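Local coordinates for putative branched chain amino acid ABC transporter, periplasmic amino acid-binding protein (Brucella ovis, PDB 4XFK) that serves as a component of an amino-acid transport system, probably binding branched-chain and related amino acids in the periplasm for an ABC transporter, at residues E10-A15 with Q304-A309; A34-L39 with I53-Y58; V65-R70 with G92-D97; E109-N114 with T323-A328; Y166-D171 with A242-D247. The protein carries 1 engineered substitution. All coordinates share one frame; numbering follows the deposited sequence. Where two conformers were deposited one is given.

Contact 1. Residues E10-A15 with Q304-A309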
# COMPACT_ATOMS: atom_id res chain seq x y z
N GLU A 10 12.97 23.73 16.46
CA GLU A 10 13.48 22.65 15.63
C GLU A 10 12.50 22.37 14.50
O GLU A 10 11.32 22.11 14.75
CB GLU A 10 13.68 21.38 16.45
CG GLU A 10 14.74 21.46 17.54
CD GLU A 10 14.86 20.16 18.32
OE1 GLU A 10 14.07 19.22 18.04
OE2 GLU A 10 15.73 20.07 19.21
N PRO A 11 12.96 22.40 13.25
CA PRO A 11 12.05 21.95 12.19
C PRO A 11 11.94 20.43 12.15
O PRO A 11 12.87 19.71 12.52
CB PRO A 11 12.73 22.43 10.90
CG PRO A 11 14.18 22.56 11.27
CD PRO A 11 14.22 22.96 12.71
N LEU A 12 10.79 19.96 11.68
CA LEU A 12 10.59 18.54 11.42
C LEU A 12 11.21 18.21 10.07
O LEU A 12 10.93 18.87 9.07
CB LEU A 12 9.10 18.22 11.43
CG LEU A 12 8.73 16.74 11.31
CD1 LEU A 12 9.29 15.96 12.48
CD2 LEU A 12 7.23 16.61 11.24
N LYS A 13 12.06 17.19 10.06
CA LYS A 13 12.72 16.74 8.84
C LYS A 13 12.27 15.31 8.53
O LYS A 13 12.49 14.39 9.33
CB LYS A 13 14.24 16.79 9.00
CG LYS A 13 14.79 18.20 9.21
CD LYS A 13 16.31 18.19 9.29
CE LYS A 13 16.88 19.60 9.45
NZ LYS A 13 18.37 19.57 9.40
N ILE A 14 11.64 15.15 7.37
CA ILE A 14 11.10 13.86 6.96
C ILE A 14 11.83 13.36 5.73
O ILE A 14 11.88 14.05 4.70
CB ILE A 14 9.59 13.97 6.65
CG1 ILE A 14 8.84 14.50 7.88
CG2 ILE A 14 9.02 12.63 6.21
CD1 ILE A 14 7.34 14.54 7.73
N ALA A 15 12.41 12.16 5.84
CA ALA A 15 13.17 11.57 4.75
C ALA A 15 12.34 10.55 3.97
O ALA A 15 11.82 9.60 4.54
CB ALA A 15 14.41 10.90 5.29
N GLN A 304 -2.54 12.12 6.02
CA GLN A 304 -3.61 12.88 6.64
C GLN A 304 -3.78 12.51 8.11
O GLN A 304 -3.96 13.38 8.96
CB GLN A 304 -4.94 12.72 5.89
CG GLN A 304 -4.90 13.39 4.52
CD GLN A 304 -6.24 13.36 3.80
OE1 GLN A 304 -7.21 12.78 4.29
NE2 GLN A 304 -6.29 13.98 2.62
N LEU A 305 -3.70 11.22 8.43
CA LEU A 305 -3.76 10.82 9.83
C LEU A 305 -2.55 11.35 10.59
O LEU A 305 -2.68 11.85 11.71
CB LEU A 305 -3.85 9.29 9.97
CG LEU A 305 -4.03 8.82 11.42
CD1 LEU A 305 -5.35 9.31 11.99
CD2 LEU A 305 -3.95 7.31 11.51
N PHE A 306 -1.37 11.25 9.98
CA PHE A 306 -0.15 11.80 10.55
C PHE A 306 -0.30 13.30 10.81
O PHE A 306 0.07 13.79 11.88
CB PHE A 306 1.02 11.52 9.61
CG PHE A 306 2.31 12.15 10.04
CD1 PHE A 306 2.95 11.76 11.21
CD2 PHE A 306 2.89 13.15 9.28
CE1 PHE A 306 4.14 12.35 11.60
CE2 PHE A 306 4.08 13.74 9.66
CZ PHE A 306 4.70 13.34 10.82
N GLY A 307 -0.86 14.04 9.86
CA GLY A 307 -1.06 15.46 10.04
C GLY A 307 -2.00 15.77 11.18
O GLY A 307 -1.83 16.75 11.92
N GLU A 308 -3.01 14.93 11.36
CA GLU A 308 -3.94 15.08 12.47
C GLU A 308 -3.21 14.86 13.79
O GLU A 308 -3.40 15.61 14.75
CB GLU A 308 -5.12 14.13 12.31
CG GLU A 308 -6.03 14.03 13.53
CD GLU A 308 -6.85 15.28 13.78
OE1 GLU A 308 -6.89 16.18 12.91
OE2 GLU A 308 -7.45 15.37 14.88
N ALA A 309 -2.35 13.84 13.84
CA ALA A 309 -1.52 13.60 15.02
C ALA A 309 -0.67 14.82 15.36
O ALA A 309 -0.58 15.21 16.52
CB ALA A 309 -0.62 12.40 14.78
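The backbones of E10-A15, which enters its strand at K13, and of the helical segment Q304-A309 stay well apart: the nearest alpha carbons, those of I14 and F306, are 12.0 Å from each other, and L12 and G307 are only marginally further separated. No hydrogen bond crosses this gap. It is bridged by the ring of F306, which comes from the opposite direction to the side chains of L12 and I14. With CG anti to the backbone N (chi1 175°), the ring extends from the helix toward the strand. Its far end does the touching, CE2 of F306 lying 3.9 Å from CD1 of I14 and CZ of F306 lying 4.2 Å from CD2 of L12. The L12 methyl sits at the ring edge, near the ring plane, whereas the I14 methyl approaches obliquely. Strand 13-18 is an inner strand of the five-stranded parallel sheet, and helix 296-312 covers one face of it, as in the alpha/beta lobes of periplasmic binding proteins. F306 also rests on I81 of the adjacent strand and on I325 and I329 of helix 322-331, while I14 exchanges backbone hydrogen bonds with Q54 and L56 of strand 54-59.

Contact 2. Residues A34-L39 with I53-Y58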
# COMPACT_ATOMS: atom_id res chain seq x y z
N ALA A 34 2.50 11.34 -4.00
CA ALA A 34 1.54 11.33 -2.90
C ALA A 34 2.10 12.02 -1.65
O ALA A 34 1.41 12.78 -0.97
CB ALA A 34 1.11 9.91 -2.57
N VAL A 35 3.38 11.76 -1.37
CA VAL A 35 4.04 12.39 -0.23
C VAL A 35 4.17 13.90 -0.44
O VAL A 35 3.87 14.69 0.47
CB VAL A 35 5.41 11.72 0.02
CG1 VAL A 35 6.22 12.49 1.07
CG2 VAL A 35 5.21 10.28 0.47
N LEU A 36 4.59 14.32 -1.63
CA LEU A 36 4.69 15.76 -1.89
C LEU A 36 3.30 16.40 -1.87
O LEU A 36 3.14 17.52 -1.41
CB LEU A 36 5.38 16.02 -3.23
CG LEU A 36 6.87 15.66 -3.23
CD1 LEU A 36 7.52 16.03 -4.55
CD2 LEU A 36 7.59 16.32 -2.07
N TYR A 37 2.29 15.67 -2.35
CA TYR A 37 0.93 16.20 -2.29
C TYR A 37 0.49 16.48 -0.85
O TYR A 37 0.07 17.59 -0.52
CB TYR A 37 -0.06 15.25 -2.98
CG TYR A 37 -1.52 15.64 -2.82
CD1 TYR A 37 -2.14 16.47 -3.75
CD2 TYR A 37 -2.28 15.16 -1.77
CE1 TYR A 37 -3.47 16.82 -3.61
CE2 TYR A 37 -3.61 15.50 -1.62
CZ TYR A 37 -4.20 16.34 -2.54
OH TYR A 37 -5.53 16.67 -2.39
N GLN A 38 0.59 15.47 0.02
CA GLN A 38 0.01 15.63 1.35
C GLN A 38 0.89 16.42 2.31
O GLN A 38 0.39 17.24 3.09
CB GLN A 38 -0.43 14.30 1.95
CG GLN A 38 -1.30 14.48 3.18
CD GLN A 38 -2.55 15.31 2.92
OE1 GLN A 38 -3.19 15.19 1.87
NE2 GLN A 38 -2.92 16.15 3.87
N LEU A 39 2.20 16.20 2.28
CA LEU A 39 3.09 17.07 3.04
C LEU A 39 3.00 18.50 2.49
O LEU A 39 3.16 19.47 3.23
CB LEU A 39 4.53 16.58 3.04
CG LEU A 39 4.79 15.24 3.73
CD1 LEU A 39 6.27 14.97 3.78
CD2 LEU A 39 4.21 15.22 5.14
N ILE A 53 7.86 21.89 7.16
CA ILE A 53 8.43 20.55 7.24
C ILE A 53 9.39 20.40 6.07
O ILE A 53 9.04 20.71 4.93
CB ILE A 53 7.33 19.48 7.15
CG1 ILE A 53 6.41 19.56 8.37
CG2 ILE A 53 7.94 18.09 7.06
CD1 ILE A 53 5.16 18.71 8.25
N GLN A 54 10.60 19.96 6.36
CA GLN A 54 11.58 19.71 5.32
C GLN A 54 11.44 18.30 4.79
O GLN A 54 11.37 17.34 5.56
CB GLN A 54 13.00 19.92 5.86
CG GLN A 54 13.26 21.37 6.21
CD GLN A 54 14.62 21.58 6.84
OE1 GLN A 54 15.60 20.92 6.49
NE2 GLN A 54 14.68 22.51 7.77
N ILE A 55 11.39 18.19 3.47
CA ILE A 55 11.23 16.90 2.81
C ILE A 55 12.57 16.54 2.20
O ILE A 55 13.02 17.18 1.25
CB ILE A 55 10.15 16.97 1.73
CG1 ILE A 55 8.85 17.54 2.31
CG2 ILE A 55 9.91 15.60 1.13
CD1 ILE A 55 7.78 17.80 1.28
N LEU A 56 13.23 15.55 2.78
CA LEU A 56 14.55 15.14 2.35
C LEU A 56 14.44 13.85 1.56
O LEU A 56 14.06 12.81 2.09
CB LEU A 56 15.44 14.90 3.57
CG LEU A 56 15.60 16.05 4.57
CD1 LEU A 56 16.57 15.63 5.68
CD2 LEU A 56 16.05 17.33 3.88
N GLU A 57 14.77 13.90 0.28
CA GLU A 57 14.61 12.73 -0.58
C GLU A 57 15.91 11.97 -0.75
O GLU A 57 16.97 12.58 -0.96
CB GLU A 57 14.06 13.16 -1.93
CG GLU A 57 12.68 13.81 -1.86
CD GLU A 57 12.21 14.35 -3.19
OE1 GLU A 57 11.87 13.53 -4.07
OE2 GLU A 57 12.19 15.58 -3.38
N TYR A 58 15.83 10.64 -0.68
CA TYR A 58 16.98 9.76 -0.87
C TYR A 58 16.64 8.69 -1.89
O TYR A 58 15.85 7.79 -1.62
CB TYR A 58 17.42 9.11 0.46
CG TYR A 58 17.86 10.13 1.47
CD1 TYR A 58 16.93 10.80 2.25
CD2 TYR A 58 19.20 10.46 1.62
CE1 TYR A 58 17.32 11.76 3.16
CE2 TYR A 58 19.60 11.42 2.54
CZ TYR A 58 18.65 12.07 3.30
OH TYR A 58 19.02 13.03 4.21
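L36, L39 and I55 join the helix and the second strand of a beta-alpha-beta unit, strand 13-18, helix 26-44 and strand 54-59, at the edge of the parallel sheet. I55 is the strand residue that carries the contact, and it is received by two leucines one helical turn apart. The delta methyl of I55 does most of the touching: CD1 of I55 lies 3.7 Å from CD2 of L36 and 3.9 Å from CB of L39. The other branch of I55 also takes part, its CG2 standing 4.0 Å from CD2 of L36, while CG1 of I55 is 3.9 Å from CD1 of L39. Thus L36 meets both branch ends, and L39 lies against the longer arm. Both leucines run across I55 at a slant rather than meeting it end-on. In I55, CG1 is anti to the carbonyl carbon (chi1 -52°) and the chain is then extended, which carries CD1 out to the helix. The backbones come fairly close, with alpha carbons of L36 and I55 8.1 Å apart and those of L39 and I53 7.6 Å apart, and the contact is purely apolar. L39 also packs on I14 of the neighbouring strand, and beyond I55 the carboxylate of E57 forms a salt bridge with R32, back on the same helix. A helix laid by its branched aliphatic residues over the two parallel strands it connects is the arrangement of the beta-alpha-beta crossover in Rossmann-like alpha/beta folds.

Contact 3. Residues V65-R70 with G92-D97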
# COMPACT_ATOMS: atom_id res chain seq x y z
N VAL A 65 20.06 -3.40 0.57
CA VAL A 65 21.42 -2.93 0.87
C VAL A 65 21.50 -1.41 0.74
O VAL A 65 22.04 -0.72 1.61
CB VAL A 65 22.47 -3.60 -0.04
CG1 VAL A 65 23.82 -2.92 0.10
CG2 VAL A 65 22.58 -5.08 0.28
N GLY A 66 20.94 -0.89 -0.35
CA GLY A 66 20.89 0.55 -0.55
C GLY A 66 20.13 1.26 0.55
O GLY A 66 20.53 2.32 1.02
N ALA A 67 19.02 0.66 0.97
CA ALA A 67 18.17 1.27 1.98
C ALA A 67 18.89 1.46 3.32
O ALA A 67 18.71 2.48 3.97
CB ALA A 67 16.92 0.43 2.17
N ALA A 68 19.70 0.48 3.72
CA ALA A 68 20.42 0.59 4.98
C ALA A 68 21.35 1.80 4.95
O ALA A 68 21.44 2.57 5.91
CB ALA A 68 21.19 -0.70 5.28
N ASP A 69 22.02 1.98 3.82
CA ASP A 69 22.91 3.12 3.63
C ASP A 69 22.12 4.43 3.67
O ASP A 69 22.53 5.39 4.32
CB ASP A 69 23.66 2.96 2.31
CG ASP A 69 24.56 4.13 2.01
OD1 ASP A 69 25.71 4.13 2.49
OD2 ASP A 69 24.12 5.05 1.28
N ARG A 70 20.99 4.45 2.97
CA ARG A 70 20.21 5.68 2.88
C ARG A 70 19.57 6.06 4.22
O ARG A 70 19.48 7.25 4.55
CB ARG A 70 19.17 5.59 1.76
CG ARG A 70 19.73 5.29 0.35
CD ARG A 70 20.56 6.43 -0.25
NE ARG A 70 21.89 6.55 0.33
CZ ARG A 70 22.57 7.69 0.42
NH1 ARG A 70 22.05 8.82 -0.06
NH2 ARG A 70 23.77 7.70 0.97
N GLY A 92 11.51 -4.33 5.37
CA GLY A 92 12.03 -5.25 6.37
C GLY A 92 13.37 -4.77 6.90
O GLY A 92 13.65 -4.85 8.10
N GLN A 93 14.20 -4.25 6.01
CA GLN A 93 15.50 -3.71 6.39
C GLN A 93 15.33 -2.39 7.15
O GLN A 93 15.95 -2.19 8.21
CB GLN A 93 16.36 -3.50 5.15
CG GLN A 93 17.79 -3.12 5.47
CD GLN A 93 18.53 -4.24 6.18
OE1 GLN A 93 18.40 -5.42 5.81
NE2 GLN A 93 19.30 -3.90 7.19
N ILE A 94 14.54 -1.47 6.60
CA ILE A 94 14.35 -0.16 7.23
C ILE A 94 13.81 -0.31 8.64
O ILE A 94 14.32 0.29 9.58
CB ILE A 94 13.41 0.75 6.40
CG1 ILE A 94 14.07 1.15 5.08
CG2 ILE A 94 13.03 2.01 7.20
CD1 ILE A 94 13.20 2.02 4.21
N THR A 95 12.78 -1.14 8.80
CA THR A 95 12.15 -1.25 10.10
C THR A 95 13.12 -1.78 11.16
O THR A 95 13.12 -1.30 12.30
CB THR A 95 10.83 -2.04 10.06
OG1 THR A 95 9.99 -1.58 11.11
CG2 THR A 95 11.04 -3.56 10.20
N GLU A 96 13.97 -2.73 10.78
CA GLU A 96 14.93 -3.31 11.72
C GLU A 96 16.05 -2.33 12.05
O GLU A 96 16.44 -2.21 13.21
CB GLU A 96 15.50 -4.63 11.19
CG GLU A 96 14.56 -5.81 11.37
CD GLU A 96 14.13 -5.99 12.81
OE1 GLU A 96 15.02 -6.12 13.69
OE2 GLU A 96 12.91 -6.00 13.07
N ASP A 97 16.54 -1.63 11.04
CA ASP A 97 17.58 -0.63 11.27
C ASP A 97 17.08 0.50 12.17
O ASP A 97 17.81 0.97 13.06
CB ASP A 97 18.12 -0.07 9.96
CG ASP A 97 18.95 -1.09 9.19
OD1 ASP A 97 19.32 -2.13 9.78
OD2 ASP A 97 19.22 -0.86 8.00
O HOH W 1 20.69 1.65 8.35
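The methyl of A68 touches two residues that stand one turn apart on the other helix, Q93 and D97, CB of A68 lying 3.4 Å from OD2 of D97 and 4.2 Å from CG of Q93. Next to it, CB of A67 packs against CG1 of I94 at 4.1 Å, the apolar part of the contact. Small alanines let the alpha carbons of A68 and I94 come within 6.5 Å. No direct hydrogen bond joins the helices, but a water does, donating to O of A68 at 2.7 Å and to OD2 of D97 at 2.9 Å. That carboxylate is positioned from its own helix: NE2 of Q93 donates to OD2 of D97 at 3.1 Å in a nearly straight bond (171°), from the syn side and about 30° out of the carboxylate plane. The bend of Q93 at its second torsion brings the amide to D97, a turn further on. The axes of 65-70 and 92-97 are 9.0 Å apart at their closest and run in roughly the same direction, at 34° to each other. Beyond this side-by-side pairing, helix 88-104 packs through I94 on strands 81-84 and 111-114, and helix 63-76 on Y58 of strand 54-59.

Contact 4. Residues E109-N114 with T323-A328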
# COMPACT_ATOMS: atom_id res chain seq x y z
N GLU A 109 14.62 8.88 19.39
CA GLU A 109 14.11 7.85 18.48
C GLU A 109 13.63 8.41 17.14
O GLU A 109 13.17 9.55 17.04
CB GLU A 109 12.98 7.07 19.16
CG GLU A 109 13.45 6.23 20.35
CD GLU A 109 13.43 6.98 21.68
OE1 GLU A 109 13.23 8.22 21.68
OE2 GLU A 109 13.61 6.32 22.73
N VAL A 110 13.75 7.57 16.11
CA VAL A 110 13.31 7.89 14.76
C VAL A 110 12.05 7.10 14.45
O VAL A 110 11.93 5.92 14.83
CB VAL A 110 14.44 7.57 13.75
CG1 VAL A 110 13.96 7.63 12.30
CG2 VAL A 110 15.64 8.49 13.98
N LEU A 111 11.09 7.74 13.79
CA LEU A 111 9.85 7.09 13.37
C LEU A 111 9.94 6.57 11.95
O LEU A 111 10.50 7.23 11.07
CB LEU A 111 8.68 8.07 13.43
CG LEU A 111 8.04 8.34 14.78
CD1 LEU A 111 7.26 9.64 14.73
CD2 LEU A 111 7.13 7.17 15.14
N TYR A 112 9.37 5.39 11.71
CA TYR A 112 9.23 4.88 10.35
C TYR A 112 7.74 4.87 10.01
O TYR A 112 6.95 4.09 10.58
CB TYR A 112 9.86 3.48 10.24
CG TYR A 112 9.60 2.74 8.94
CD1 TYR A 112 9.41 3.41 7.73
CD2 TYR A 112 9.56 1.35 8.93
CE1 TYR A 112 9.16 2.71 6.56
CE2 TYR A 112 9.32 0.65 7.78
CZ TYR A 112 9.12 1.33 6.60
OH TYR A 112 8.87 0.59 5.47
N LEU A 113 7.34 5.77 9.12
CA LEU A 113 5.98 5.77 8.59
C LEU A 113 5.97 4.95 7.31
O LEU A 113 6.47 5.36 6.27
CB LEU A 113 5.51 7.20 8.30
CG LEU A 113 5.64 8.19 9.45
CD1 LEU A 113 5.06 9.52 9.02
CD2 LEU A 113 4.97 7.70 10.72
N ASN A 114 5.40 3.76 7.44
CA ASN A 114 5.32 2.82 6.34
C ASN A 114 4.03 3.10 5.57
O ASN A 114 2.93 2.84 6.05
CB ASN A 114 5.35 1.41 6.93
CG ASN A 114 4.99 0.34 5.93
OD1 ASN A 114 4.78 0.61 4.75
ND2 ASN A 114 4.89 -0.90 6.42
N THR A 323 8.37 10.38 20.40
CA THR A 323 7.50 9.53 21.22
C THR A 323 6.13 10.19 21.36
O THR A 323 5.11 9.53 21.24
CB THR A 323 8.10 9.24 22.60
OG1 THR A 323 9.39 8.64 22.40
CG2 THR A 323 7.21 8.28 23.38
N ASP A 324 6.12 11.50 21.58
CA ASP A 324 4.87 12.24 21.65
C ASP A 324 4.13 12.18 20.31
O ASP A 324 2.91 12.03 20.28
CB ASP A 324 5.09 13.70 22.08
CG ASP A 324 5.56 13.82 23.52
OD1 ASP A 324 5.30 12.88 24.31
OD2 ASP A 324 6.17 14.85 23.85
N ILE A 325 4.86 12.27 19.21
CA ILE A 325 4.23 12.14 17.89
C ILE A 325 3.63 10.74 17.73
O ILE A 325 2.48 10.60 17.30
CB ILE A 325 5.22 12.46 16.74
CG1 ILE A 325 5.60 13.95 16.78
CG2 ILE A 325 4.60 12.10 15.39
CD1 ILE A 325 6.75 14.32 15.85
N ALA A 326 4.38 9.72 18.12
CA ALA A 326 3.90 8.34 18.02
C ALA A 326 2.61 8.13 18.81
O ALA A 326 1.65 7.53 18.31
CB ALA A 326 4.97 7.38 18.50
N LEU A 327 2.57 8.62 20.04
CA LEU A 327 1.37 8.51 20.86
C LEU A 327 0.21 9.26 20.22
O LEU A 327 -0.92 8.80 20.22
CB LEU A 327 1.62 9.01 22.28
CG LEU A 327 2.63 8.18 23.08
CD1 LEU A 327 3.04 8.92 24.35
CD2 LEU A 327 2.07 6.81 23.42
N ALA A 328 0.50 10.43 19.65
CA ALA A 328 -0.55 11.19 18.98
C ALA A 328 -1.10 10.42 17.77
O ALA A 328 -2.30 10.48 17.49
CB ALA A 328 -0.06 12.57 18.57
O HOH W 2 11.46 10.15 21.42
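L111 buries by far the most surface here, spreading its two methyls over helix 322-331. Its CD1 meets the branch methyl of I325, CD1 of L111 being 3.7 Å from CG2 of I325, and its CD2 reaches the other way to A326, at 4.0 Å from CB of A326. CG of L111 is anti to its carbonyl carbon, chi1 -80°, which swings the fork of methyls toward the helix, and the isobutyl group passes the I325 side chain at an angle. I325 turns its CG2 toward the strand, while the small A326 admits the second methyl; the alpha carbons of L111 and A326 are 7.7 Å apart. T323, next in buried surface, forms the polar end of the contact with E109. OG1 of T323 and OE1 of E109 are 3.9 Å apart, and a water to one side of the pair bridges them: it donates to OE1 of E109 at 2.6 Å and is hydrogen-bonded to OG1 of T323 at 2.7 Å. Both groups have further partners, since OG1 of T323 also bonds to the hydroxyl of Y130, and OE2 of E109 accepts from the backbone N of G107. The contact thus runs from a water-bridged polar end, in the loop before strand 111-114, to an apolar part, where I325 continues onto L310 of helix 296-312. A parallel sheet of strand order 2-1-3-4-5, covered on one face by helices from late in the chain, is typical of the type I periplasmic binding protein fold.

Contact 5. Residues Y166-D171 with A242-D247. With ACT (acetate ion), chain B.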
# COMPACT_ATOMS: atom_id res chain seq x y z
N TYR A 166 9.09 -13.44 -2.81
CA TYR A 166 9.69 -12.70 -1.69
C TYR A 166 8.61 -12.57 -0.62
O TYR A 166 7.50 -13.07 -0.81
CB TYR A 166 10.28 -11.35 -2.11
CG TYR A 166 9.33 -10.21 -2.44
CD1 TYR A 166 8.52 -10.25 -3.57
CD2 TYR A 166 9.29 -9.07 -1.64
CE1 TYR A 166 7.68 -9.19 -3.89
CE2 TYR A 166 8.46 -8.01 -1.95
CZ TYR A 166 7.65 -8.07 -3.08
OH TYR A 166 6.82 -7.02 -3.41
N SER A 167 8.93 -11.90 0.49
CA SER A 167 8.03 -11.89 1.65
C SER A 167 6.59 -11.57 1.28
O SER A 167 5.66 -12.27 1.69
CB SER A 167 8.54 -10.94 2.74
OG SER A 167 8.59 -9.62 2.25
N TRP A 168 6.40 -10.52 0.47
CA TRP A 168 5.05 -10.10 0.09
C TRP A 168 4.26 -11.19 -0.64
O TRP A 168 3.13 -11.52 -0.27
CB TRP A 168 5.12 -8.82 -0.76
CG TRP A 168 3.88 -8.57 -1.57
CD1 TRP A 168 3.78 -8.62 -2.93
CD2 TRP A 168 2.58 -8.24 -1.07
NE1 TRP A 168 2.49 -8.33 -3.32
CE2 TRP A 168 1.74 -8.10 -2.20
CE3 TRP A 168 2.04 -8.07 0.21
CZ2 TRP A 168 0.38 -7.78 -2.09
CZ3 TRP A 168 0.69 -7.75 0.31
CH2 TRP A 168 -0.12 -7.61 -0.82
N GLY A 169 4.86 -11.76 -1.69
CA GLY A 169 4.16 -12.74 -2.49
C GLY A 169 3.87 -14.03 -1.74
O GLY A 169 2.83 -14.65 -1.94
N VAL A 170 4.81 -14.43 -0.89
CA VAL A 170 4.61 -15.59 -0.04
C VAL A 170 3.43 -15.34 0.90
O VAL A 170 2.59 -16.22 1.09
CB VAL A 170 5.90 -15.88 0.74
CG1 VAL A 170 5.66 -16.89 1.86
CG2 VAL A 170 6.97 -16.38 -0.22
N ASP A 171 3.34 -14.13 1.46
CA ASP A 171 2.21 -13.81 2.33
C ASP A 171 0.88 -13.84 1.58
O ASP A 171 -0.14 -14.27 2.14
CB ASP A 171 2.39 -12.43 2.97
CG ASP A 171 3.44 -12.41 4.06
OD1 ASP A 171 3.81 -13.47 4.59
OD2 ASP A 171 3.88 -11.30 4.41
N ALA A 242 -7.90 -11.52 -9.56
CA ALA A 242 -8.33 -10.87 -8.33
C ALA A 242 -7.06 -10.38 -7.65
O ALA A 242 -6.22 -11.19 -7.26
CB ALA A 242 -9.09 -11.85 -7.45
N THR A 243 -6.93 -9.06 -7.53
CA THR A 243 -5.64 -8.47 -7.28
C THR A 243 -5.65 -7.43 -6.18
O THR A 243 -6.71 -6.96 -5.74
CB THR A 243 -5.11 -7.74 -8.54
OG1 THR A 243 -5.86 -6.53 -8.74
CG2 THR A 243 -5.21 -8.63 -9.78
N SER A 244 -4.44 -7.05 -5.77
CA SER A 244 -4.22 -5.88 -4.93
C SER A 244 -3.80 -4.66 -5.74
O SER A 244 -4.05 -3.54 -5.29
CB SER A 244 -3.15 -6.19 -3.88
OG SER A 244 -2.03 -6.85 -4.46
N PHE A 245 -3.19 -4.87 -6.91
CA PHE A 245 -2.48 -3.77 -7.58
C PHE A 245 -2.83 -3.58 -9.06
O PHE A 245 -2.08 -2.92 -9.78
CB PHE A 245 -0.96 -3.95 -7.46
CG PHE A 245 -0.47 -4.04 -6.03
CD1 PHE A 245 -0.86 -3.12 -5.08
CD2 PHE A 245 0.39 -5.06 -5.66
CE1 PHE A 245 -0.42 -3.23 -3.76
CE2 PHE A 245 0.84 -5.17 -4.35
CZ PHE A 245 0.44 -4.25 -3.40
N LEU A 246 -3.97 -4.09 -9.50
CA LEU A 246 -4.30 -3.96 -10.92
C LEU A 246 -4.46 -2.51 -11.38
O LEU A 246 -4.26 -2.21 -12.56
CB LEU A 246 -5.54 -4.77 -11.29
CG LEU A 246 -5.80 -4.95 -12.78
CD1 LEU A 246 -4.67 -5.72 -13.46
CD2 LEU A 246 -7.13 -5.63 -13.01
N ASP A 247 -4.80 -1.60 -10.46
CA ASP A 247 -5.01 -0.20 -10.86
C ASP A 247 -3.70 0.60 -10.98
O ASP A 247 -3.74 1.80 -11.22
CB ASP A 247 -6.04 0.51 -9.97
CG ASP A 247 -5.60 0.63 -8.53
OD1 ASP A 247 -4.81 -0.22 -8.09
OD2 ASP A 247 -6.05 1.57 -7.85
C ACT B . 5.26 -4.93 -1.25
O ACT B . 6.41 -5.40 -1.40
OXT ACT B . 4.97 -4.54 -0.09
CH3 ACT B . 4.31 -4.84 -2.39
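Aromatic contacts between W168 and F245 make up most of this buried junction. CG of W168 is anti to its backbone N (chi1 161°), which sends the indole toward F245. The side chains approach from opposite directions, and the six-membered ring of W168 and the ring of F245 lie with centroids 5.5 Å apart and planes inclined at 42°, an oblique pairing. The nearest atoms are CZ2 of W168 and CE2 of F245, at 3.5 Å. S244 adds a polar touch: its OG lies in the indole plane at the edge of W168, 3.5 Å from CZ2 of W168, and also sits over the rim of one face of the F245 ring. The indole NE1 is satisfied beyond the contact, by O of G219. These residues probably line the ligand cleft between the lobes: W168 near the start of helix 167-184, S244 and F245 just past strand 240-243. An acetate ion, probably from the crystallisation liquor, occupies that cleft. The hydroxyl of Y166 donates to O of acetate at 2.6 Å, near the plane of the tyrosine ring, and the ion is also bound by OG of S88 and N of E118. Such gripping of a carboxylate is consistent with the way relatives hold their amino-acid ligand. The acetate methyl lies over one face of W168, toward the rim, and approaches CE2 of F245 to 4.0 Å. At the end of strand 240-243, OG1 of T243 accepts from N of L246, three residues on: an ST motif.

How the contacts relate
From the N terminus, strand segment 10-15 opens contact 1, which closes only at helix 296-312 and so encloses contacts 2, 3 and 5. Contact 2 closes the short loop of the first beta-alpha-beta unit; contact 3, next in series, pairs the following two helices. Contact 4 opens at strand 111-114 inside contact 1 and closes beyond it at helix 322-331, so the two cross, and contact 5 lies nested within both. Contacts 1, 2 and 4 cover the same parallel sheet, and contacts 1 and 4 touch. Contact 3, in the same lobe, touches contact 4 through Y112 and contact 2 through Y58 and R70, whereas contact 5 belongs to the other lobe, about 22 Å or more, centre to centre, from the rest.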